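Local coordinates for protein L-aspartate semialdehyde sulfurtransferase (Methanocaldococcus jannaschii, PDB 3KPB) that probably makes homocysteine from aspartate semialdehyde and sulfide, and through its C-terminal CBS domain pair, the part described here, binds S-adenosylmethionine and methylthioadenosine, at residues K25-K29 and H30-H34; S16-I20 and M21-K25. One frame throughout, in Å; residues are numbered along the deposited sequence.

Interaction 1: residues K25-K29 and H30-H34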
# COMPACT_ATOMS: atom_id res chain seq x y z
N LYS A 25 -11.69 -8.67 2.04
CA LYS A 25 -12.66 -8.43 3.11
C LYS A 25 -12.00 -8.46 4.49
O LYS A 25 -12.35 -7.66 5.35
CB LYS A 25 -13.81 -9.42 3.04
CG LYS A 25 -14.81 -9.14 1.93
CD LYS A 25 -15.84 -10.25 1.84
CE LYS A 25 -16.85 -9.93 0.76
NZ LYS A 25 -17.83 -11.04 0.58
N ILE A 26 -11.04 -9.37 4.68
CA ILE A 26 -10.32 -9.49 5.95
C ILE A 26 -9.48 -8.23 6.21
O ILE A 26 -9.50 -7.68 7.32
CB ILE A 26 -9.44 -10.78 5.99
CG1 ILE A 26 -10.33 -12.02 5.96
CG2 ILE A 26 -8.53 -10.80 7.23
CD1 ILE A 26 -9.59 -13.32 5.74
N LEU A 27 -8.75 -7.76 5.19
CA LEU A 27 -7.98 -6.52 5.33
C LEU A 27 -8.86 -5.34 5.75
O LEU A 27 -8.51 -4.60 6.67
CB LEU A 27 -7.26 -6.18 4.02
CG LEU A 27 -6.23 -7.18 3.48
CD1 LEU A 27 -5.62 -6.61 2.21
CD2 LEU A 27 -5.15 -7.49 4.49
N ILE A 28 -9.99 -5.17 5.06
CA ILE A 28 -10.89 -4.05 5.30
C ILE A 28 -11.53 -4.16 6.69
O ILE A 28 -11.57 -3.19 7.44
CB ILE A 28 -12.01 -3.98 4.22
CG1 ILE A 28 -11.45 -3.74 2.79
CG2 ILE A 28 -13.07 -2.93 4.56
CD1 ILE A 28 -10.14 -2.95 2.71
N LYS A 29 -12.01 -5.36 7.03
CA LYS A 29 -12.66 -5.60 8.33
C LYS A 29 -11.78 -5.21 9.51
O LYS A 29 -12.23 -4.53 10.44
CB LYS A 29 -13.09 -7.07 8.46
CG LYS A 29 -13.75 -7.44 9.79
CD LYS A 29 -14.18 -8.90 9.80
CE LYS A 29 -14.64 -9.35 11.18
NZ LYS A 29 -14.97 -10.80 11.23
N HIS A 30 -10.53 -5.63 9.47
CA HIS A 30 -9.63 -5.40 10.59
C HIS A 30 -8.82 -4.11 10.45
O HIS A 30 -8.08 -3.75 11.36
CB HIS A 30 -8.73 -6.60 10.79
CG HIS A 30 -9.48 -7.83 11.19
ND1 HIS A 30 -9.76 -8.86 10.31
CD2 HIS A 30 -10.06 -8.17 12.36
CE1 HIS A 30 -10.45 -9.79 10.94
NE2 HIS A 30 -10.65 -9.40 12.18
N ASN A 31 -8.99 -3.43 9.32
CA ASN A 31 -8.19 -2.26 8.95
C ASN A 31 -6.69 -2.53 9.03
O ASN A 31 -5.93 -1.80 9.67
CB ASN A 31 -8.58 -1.02 9.76
CG ASN A 31 -8.19 0.26 9.07
OD1 ASN A 31 -8.37 0.39 7.85
ND2 ASN A 31 -7.65 1.21 9.82
N ILE A 32 -6.27 -3.62 8.38
CA ILE A 32 -4.86 -4.01 8.36
C ILE A 32 -4.35 -4.10 6.94
O ILE A 32 -5.12 -4.36 6.01
CB ILE A 32 -4.60 -5.36 9.10
CG1 ILE A 32 -5.46 -6.49 8.51
CG2 ILE A 32 -4.77 -5.19 10.62
CD1 ILE A 32 -5.21 -7.87 9.11
N ASN A 33 -3.05 -3.90 6.76
CA ASN A 33 -2.46 -4.10 5.44
C ASN A 33 -1.49 -5.26 5.36
O ASN A 33 -0.79 -5.42 4.37
CB ASN A 33 -1.81 -2.81 4.91
CG ASN A 33 -1.48 -2.88 3.42
OD1 ASN A 33 -2.30 -3.34 2.62
ND2 ASN A 33 -0.29 -2.43 3.05
N HIS A 34 -1.42 -6.07 6.42
CA HIS A 34 -0.54 -7.23 6.44
C HIS A 34 -1.32 -8.41 6.97
O HIS A 34 -1.86 -8.36 8.08
CB HIS A 34 0.66 -6.99 7.33
CG HIS A 34 1.46 -5.79 6.94
ND1 HIS A 34 1.24 -4.55 7.50
CD2 HIS A 34 2.45 -5.64 6.04
CE1 HIS A 34 2.08 -3.68 6.96
NE2 HIS A 34 2.83 -4.32 6.07
O HOH W 1 -10.76 -0.63 6.83

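Interaction 2: residues S16-I20 and M21-K25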
# COMPACT_ATOMS: atom_id res chain seq x y z
N SER A 16 -4.58 -20.32 3.00
CA SER A 16 -4.19 -20.01 1.62
C SER A 16 -5.25 -20.36 0.57
O SER A 16 -5.19 -19.88 -0.56
CB SER A 16 -2.86 -20.69 1.27
OG SER A 16 -3.02 -22.07 1.00
N ASN A 17 -6.21 -21.20 0.95
CA ASN A 17 -7.24 -21.67 0.03
C ASN A 17 -8.34 -20.65 -0.27
O ASN A 17 -9.20 -20.89 -1.12
CB ASN A 17 -7.87 -23.00 0.51
CG ASN A 17 -8.43 -22.90 1.93
OD1 ASN A 17 -9.65 -22.83 2.13
ND2 ASN A 17 -7.55 -22.91 2.92
N ILE A 18 -8.32 -19.51 0.42
CA ILE A 18 -9.40 -18.54 0.29
C ILE A 18 -9.31 -17.69 -0.98
O ILE A 18 -8.24 -17.53 -1.57
CB ILE A 18 -9.55 -17.65 1.56
CG1 ILE A 18 -8.33 -16.74 1.76
CG2 ILE A 18 -9.82 -18.51 2.81
CD1 ILE A 18 -8.55 -15.62 2.76
N SER A 19 -10.45 -17.15 -1.41
CA SER A 19 -10.51 -16.28 -2.58
C SER A 19 -9.82 -14.94 -2.33
O SER A 19 -9.63 -14.51 -1.18
CB SER A 19 -11.96 -16.00 -2.96
OG SER A 19 -12.56 -15.16 -1.98
N ILE A 20 -9.48 -14.26 -3.43
CA ILE A 20 -8.91 -12.91 -3.35
C ILE A 20 -9.89 -11.94 -2.67
O ILE A 20 -9.50 -11.15 -1.81
CB ILE A 20 -8.46 -12.36 -4.73
CG1 ILE A 20 -7.70 -13.42 -5.55
CG2 ILE A 20 -7.60 -11.09 -4.55
CD1 ILE A 20 -6.48 -14.04 -4.86
N MET A 21 -11.17 -12.04 -3.03
CA MET A 21 -12.22 -11.24 -2.40
C MET A 21 -12.32 -11.47 -0.88
O MET A 21 -12.46 -10.51 -0.12
CB MET A 21 -13.56 -11.48 -3.08
CG MET A 21 -14.72 -10.77 -2.41
SD MET A 21 -16.30 -11.17 -3.15
CE MET A 21 -16.37 -9.99 -4.49
N GLU A 22 -12.26 -12.73 -0.44
CA GLU A 22 -12.32 -13.03 0.99
C GLU A 22 -11.14 -12.38 1.71
O GLU A 22 -11.32 -11.75 2.76
CB GLU A 22 -12.40 -14.54 1.27
CG GLU A 22 -12.62 -14.88 2.75
CD GLU A 22 -13.06 -16.31 3.01
OE1 GLU A 22 -12.68 -16.86 4.07
OE2 GLU A 22 -13.80 -16.90 2.18
N ALA A 23 -9.94 -12.49 1.13
CA ALA A 23 -8.75 -11.86 1.72
C ALA A 23 -8.90 -10.34 1.83
O ALA A 23 -8.56 -9.75 2.86
CB ALA A 23 -7.51 -12.20 0.92
N ALA A 24 -9.43 -9.71 0.78
CA ALA A 24 -9.65 -8.27 0.78
C ALA A 24 -10.64 -7.87 1.88
O ALA A 24 -10.44 -6.86 2.56
CB ALA A 24 -10.16 -7.81 -0.58
N LYS A 25 -11.69 -8.67 2.04
CA LYS A 25 -12.66 -8.43 3.11
C LYS A 25 -12.00 -8.46 4.49
O LYS A 25 -12.35 -7.66 5.35
CB LYS A 25 -13.81 -9.42 3.04
CG LYS A 25 -14.81 -9.14 1.93
CD LYS A 25 -15.84 -10.25 1.84
CE LYS A 25 -16.85 -9.93 0.76
NZ LYS A 25 -17.83 -11.04 0.58
O HOH W 2 -12.88 -18.12 0.07

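Interaction 1: residues K25-K29 and H30-H34
Ile26 O takes two hydrogen bonds from His30, one from the backbone N at 3.1 Å and one from ring atom ND1 at 3.2 Å, the two donors arriving from opposite faces of the carbonyl plane. The ring bond is the more bent, 144° at the hydrogen, and the oxygen lies somewhat out of the imidazole plane. With chi1 at -65° the His30 ring stays beside its own backbone N, which lets ND1 fold back to the same oxygen. A leucine in place of His30 would probably leave Ile26 O with its backbone donor alone and deprive the Lys29 chain of the flat ring beneath it.

That support is a CH-pi contact: CG of the extended Lys29 side chain sits over the middle of the His30 ring, 4.2 Å from its centroid. The helix itself ends in a Schellman motif with Asn31, of positive phi, as the C-prime residue. Ile32 N reaches Leu27 O at 3.0 Å in the carbonyl plane, whereas Asn31 N lies above the plane of the Ile28 carbonyl whose oxygen it meets. A water donates to both Ile28 O and Asn31 OD1, bridging the last turn to the loop.

Leu27 CD2 packs on Ile32 CG1, 4.2 Å apart, the two side chains crossing at about a right angle. The turn leads directly to Asn33, which touches bound S-adenosylmethionine, and to His34, a methylthioadenosine-binding residue.

Interaction 2: residues S16-I20 and M21-K25
Ser19 OG accepts a hydrogen bond from Glu22 N at 2.9 Å and 159°, the N-cap bond that opens helix 20-30. Its chi1 of 70° sets OG between the backbone N and the carbonyl carbon, from where it turns forward over the first turn and also rests against Glu22 CB, 3.3 Å away. Beside the cap, regular helical bonding starts at once: Ala23 N donates to Ser19 O and Ala24 N to Ile20 O, both nearly straight.

Glu22 answers with its own side chain. Running out extended, with CG anti to the backbone N (chi1 -174°), it brings its carboxylate back alongside the residues that precede the helix. OE2 accepts from a water at 2.6 Å, and the same water accepts from Ser19 N, so the carboxylate reaches that N-H indirectly; this is a water-mediated relative of the capping box, not the direct bond. The other oxygen, OE1, lies 3.5 Å from Ile18 CG2, where the two side chains cross at about a right angle.

Ile18 also extends CD1 over the first turn to Ala23 CB at 4.0 Å. Farther out, Ile64 packs on Ile18, Ile20 and Ala23 and pairs with Ile18 through the backbone, while Ile53 and Ala56 of helix 50-58 cover Ile20. Leu57 of the second subunit packs against Ile20 and Met21.

A hydroxyl thus serves one of the early helix N-H groups, and a carboxylate held at this end would probably be stabilised by the helix dipole.

Overall arrangement
Interactions 1 and 2 deal with the two ends of one helix, 20-30, in the first CBS motif, sharing Lys25 and meeting where Ile26 CD1 packs on Ile18 CD1 at 3.9 Å. Both are partly buried: Leu27 and His34 are enclosed in interaction 1, and Ile20, Ala23 and Ala24 in interaction 2, while Lys29, Asn31 and Glu22 are exposed. Their capping differs: at the start, side-chain oxygens supplement the backbone acceptors, directly or through water; at the end, the capping acceptors are backbone carbonyls and a histidine ring lends an extra donor. Interaction 1 adjoins the ligand site; interaction 2 stands farther from it. Both touch the second subunit, through its Trp51 and Ala58 for interaction 1 and its Leu57 and Ala58 for interaction 2.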